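Local coordinates for protein FAM179B (Mus musculus, PDB 5DN7) that binds microtubules and promotes their polymerization through its HEAT-repeat TOG domains, supporting ciliogenesis and the control of cilium length, at residues Leu203-Ala207 with Ala240-Leu245. Sequence-based numbering, arbitrary orientation.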
loop_
_atom_site.group_PDB
_atom_site.type_symbol
_atom_site.label_atom_id
_atom_site.label_comp_id
_atom_site.label_asym_id
_atom_site.label_seq_id
_atom_site.Cartn_x
_atom_site.Cartn_y
_atom_site.Cartn_z
ATOM N N LEU A 203 -15.591 -6.619 -2.160
ATOM C CA LEU A 203 -16.251 -7.896 -1.912
ATOM C C LEU A 203 -15.214 -8.984 -1.590
ATOM O O LEU A 203 -15.404 -9.769 -0.656
ATOM C CB LEU A 203 -17.123 -8.296 -3.114
ATOM C CG LEU A 203 -18.336 -7.363 -3.320
ATOM C CD1 LEU A 203 -18.899 -7.468 -4.737
ATOM C CD2 LEU A 203 -19.440 -7.620 -2.283
ATOM N N GLU A 204 -14.105 -9.023 -2.330
ATOM C CA GLU A 204 -13.043 -9.972 -1.955
ATOM C C GLU A 204 -12.535 -9.726 -0.541
ATOM O O GLU A 204 -12.315 -10.681 0.253
ATOM C CB GLU A 204 -11.866 -9.896 -2.930
ATOM C CG GLU A 204 -12.188 -10.399 -4.322
ATOM C CD GLU A 204 -12.488 -11.907 -4.380
ATOM O OE1 GLU A 204 -11.553 -12.733 -4.224
ATOM O OE2 GLU A 204 -13.669 -12.263 -4.608
ATOM N N ALA A 205 -12.351 -8.442 -0.215
ATOM C CA ALA A 205 -11.894 -8.096 1.115
ATOM C C ALA A 205 -12.898 -8.586 2.142
ATOM O O ALA A 205 -12.504 -9.124 3.164
ATOM C CB ALA A 205 -11.666 -6.601 1.260
ATOM N N PHE A 206 -14.187 -8.431 1.866
ATOM C CA PHE A 206 -15.197 -8.880 2.817
ATOM C C PHE A 206 -15.202 -10.411 2.959
ATOM O O PHE A 206 -15.441 -10.918 4.053
ATOM C CB PHE A 206 -16.583 -8.333 2.440
ATOM C CG PHE A 206 -16.971 -7.082 3.250
ATOM C CD1 PHE A 206 -16.217 -5.917 3.158
ATOM C CD2 PHE A 206 -18.038 -7.104 4.141
ATOM C CE1 PHE A 206 -16.536 -4.782 3.926
ATOM C CE2 PHE A 206 -18.353 -5.980 4.928
ATOM C CZ PHE A 206 -17.606 -4.821 4.805
ATOM N N ALA A 207 -14.915 -11.145 1.883
ATOM C CA ALA A 207 -14.769 -12.596 2.000
ATOM C C ALA A 207 -13.635 -12.939 2.966
ATOM O O ALA A 207 -13.789 -13.812 3.855
ATOM C CB ALA A 207 -14.518 -13.242 0.625
ATOM N N ALA A 240 -25.181 -8.881 -2.937
ATOM C CA ALA A 240 -23.852 -9.171 -3.444
ATOM C C ALA A 240 -22.913 -9.682 -2.338
ATOM O O ALA A 240 -22.168 -10.623 -2.553
ATOM C CB ALA A 240 -23.267 -7.938 -4.114
ATOM N N VAL A 241 -22.948 -9.074 -1.158
ATOM C CA VAL A 241 -22.098 -9.530 -0.060
ATOM C C VAL A 241 -22.446 -10.960 0.315
ATOM O O VAL A 241 -21.566 -11.792 0.477
ATOM C CB VAL A 241 -22.210 -8.626 1.197
ATOM C CG1 VAL A 241 -21.685 -9.344 2.417
ATOM C CG2 VAL A 241 -21.445 -7.315 0.989
ATOM N N GLN A 242 -23.716 -11.256 0.456
ATOM C CA GLN A 242 -24.150 -12.589 0.800
ATOM C C GLN A 242 -23.803 -13.601 -0.281
ATOM O O GLN A 242 -23.351 -14.655 0.005
ATOM C CB GLN A 242 -25.623 -12.618 1.155
ATOM C CG GLN A 242 -25.924 -11.882 2.442
ATOM C CD GLN A 242 -27.337 -12.010 2.887
ATOM O OE1 GLN A 242 -28.254 -11.530 2.244
ATOM N NE2 GLN A 242 -27.523 -12.659 3.996
ATOM N N ALA A 243 -23.990 -13.208 -1.526
ATOM C CA ALA A 243 -23.635 -14.064 -2.652
ATOM C C ALA A 243 -22.151 -14.387 -2.592
ATOM O O ALA A 243 -21.774 -15.542 -2.671
ATOM C CB ALA A 243 -23.991 -13.404 -3.953
ATOM N N ARG A 244 -21.312 -13.367 -2.416
ATOM C CA ARG A 244 -19.871 -13.581 -2.302
ATOM C C ARG A 244 -19.491 -14.483 -1.119
ATOM O O ARG A 244 -18.667 -15.379 -1.262
ATOM C CB ARG A 244 -19.127 -12.249 -2.178
ATOM C CG ARG A 244 -17.600 -12.406 -2.073
ATOM C CD ARG A 244 -17.047 -13.180 -3.287
ATOM N NE ARG A 244 -15.612 -13.452 -3.201
ATOM C CZ ARG A 244 -15.096 -14.539 -2.650
ATOM N NH1 ARG A 244 -15.903 -15.442 -2.112
ATOM N NH2 ARG A 244 -13.779 -14.714 -2.619
ATOM N N LEU A 245 -20.083 -14.234 0.044
ATOM C CA LEU A 245 -19.765 -14.999 1.260
ATOM C C LEU A 245 -20.204 -16.444 1.137
ATOM O O LEU A 245 -19.586 -17.323 1.717
ATOM C CB LEU A 245 -20.431 -14.380 2.491
ATOM C CG LEU A 245 -19.646 -13.397 3.353
ATOM C CD1 LEU A 245 -18.727 -12.514 2.526
ATOM C CD2 LEU A 245 -20.636 -12.566 4.129
#
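Helix 196-213, in the predicted HEAT 8 repeat of TOG region 2, packs against helix 237-246 near the C-terminal end of the modelled solenoid; the axes of the two segments pass 9.4 Å apart at -53°. The polar part is a buried salt bridge: Arg244 reaches across and donates from NE to Glu204 OE2 at 2.7 Å, while its NH2 adds weak hydrogen bonds to Glu204 OE1 (3.4 Å) and OE2 (3.2 Å). Both charges have further partners in the C-terminal tail, since Arg244 NH2 also bonds to Thr249 O and Glu204 OE1 accepts from Ala262 N. Ala207 covers one face of the guanidinium, its CB 3.6 Å from Arg244 CZ, and the aliphatic Arg244 CG lies 3.7 Å from Leu203 O. Apolar packing continues beside this ion pair: Leu203 CD2 meets Val241 CG2 at 3.8 Å and Ala240 CB at 4.3 Å. Leu245 CD1 lies against the backbone of the other helix, 4.0 Å from both Ala207 CA and Phe206 O. Helix 219-226 touches Phe206, Val241 and Leu245. The chemistry thus implies a mixed interface, in which small and aliphatic residues pack the helices together while a shielded ion pair links both to the returning tail.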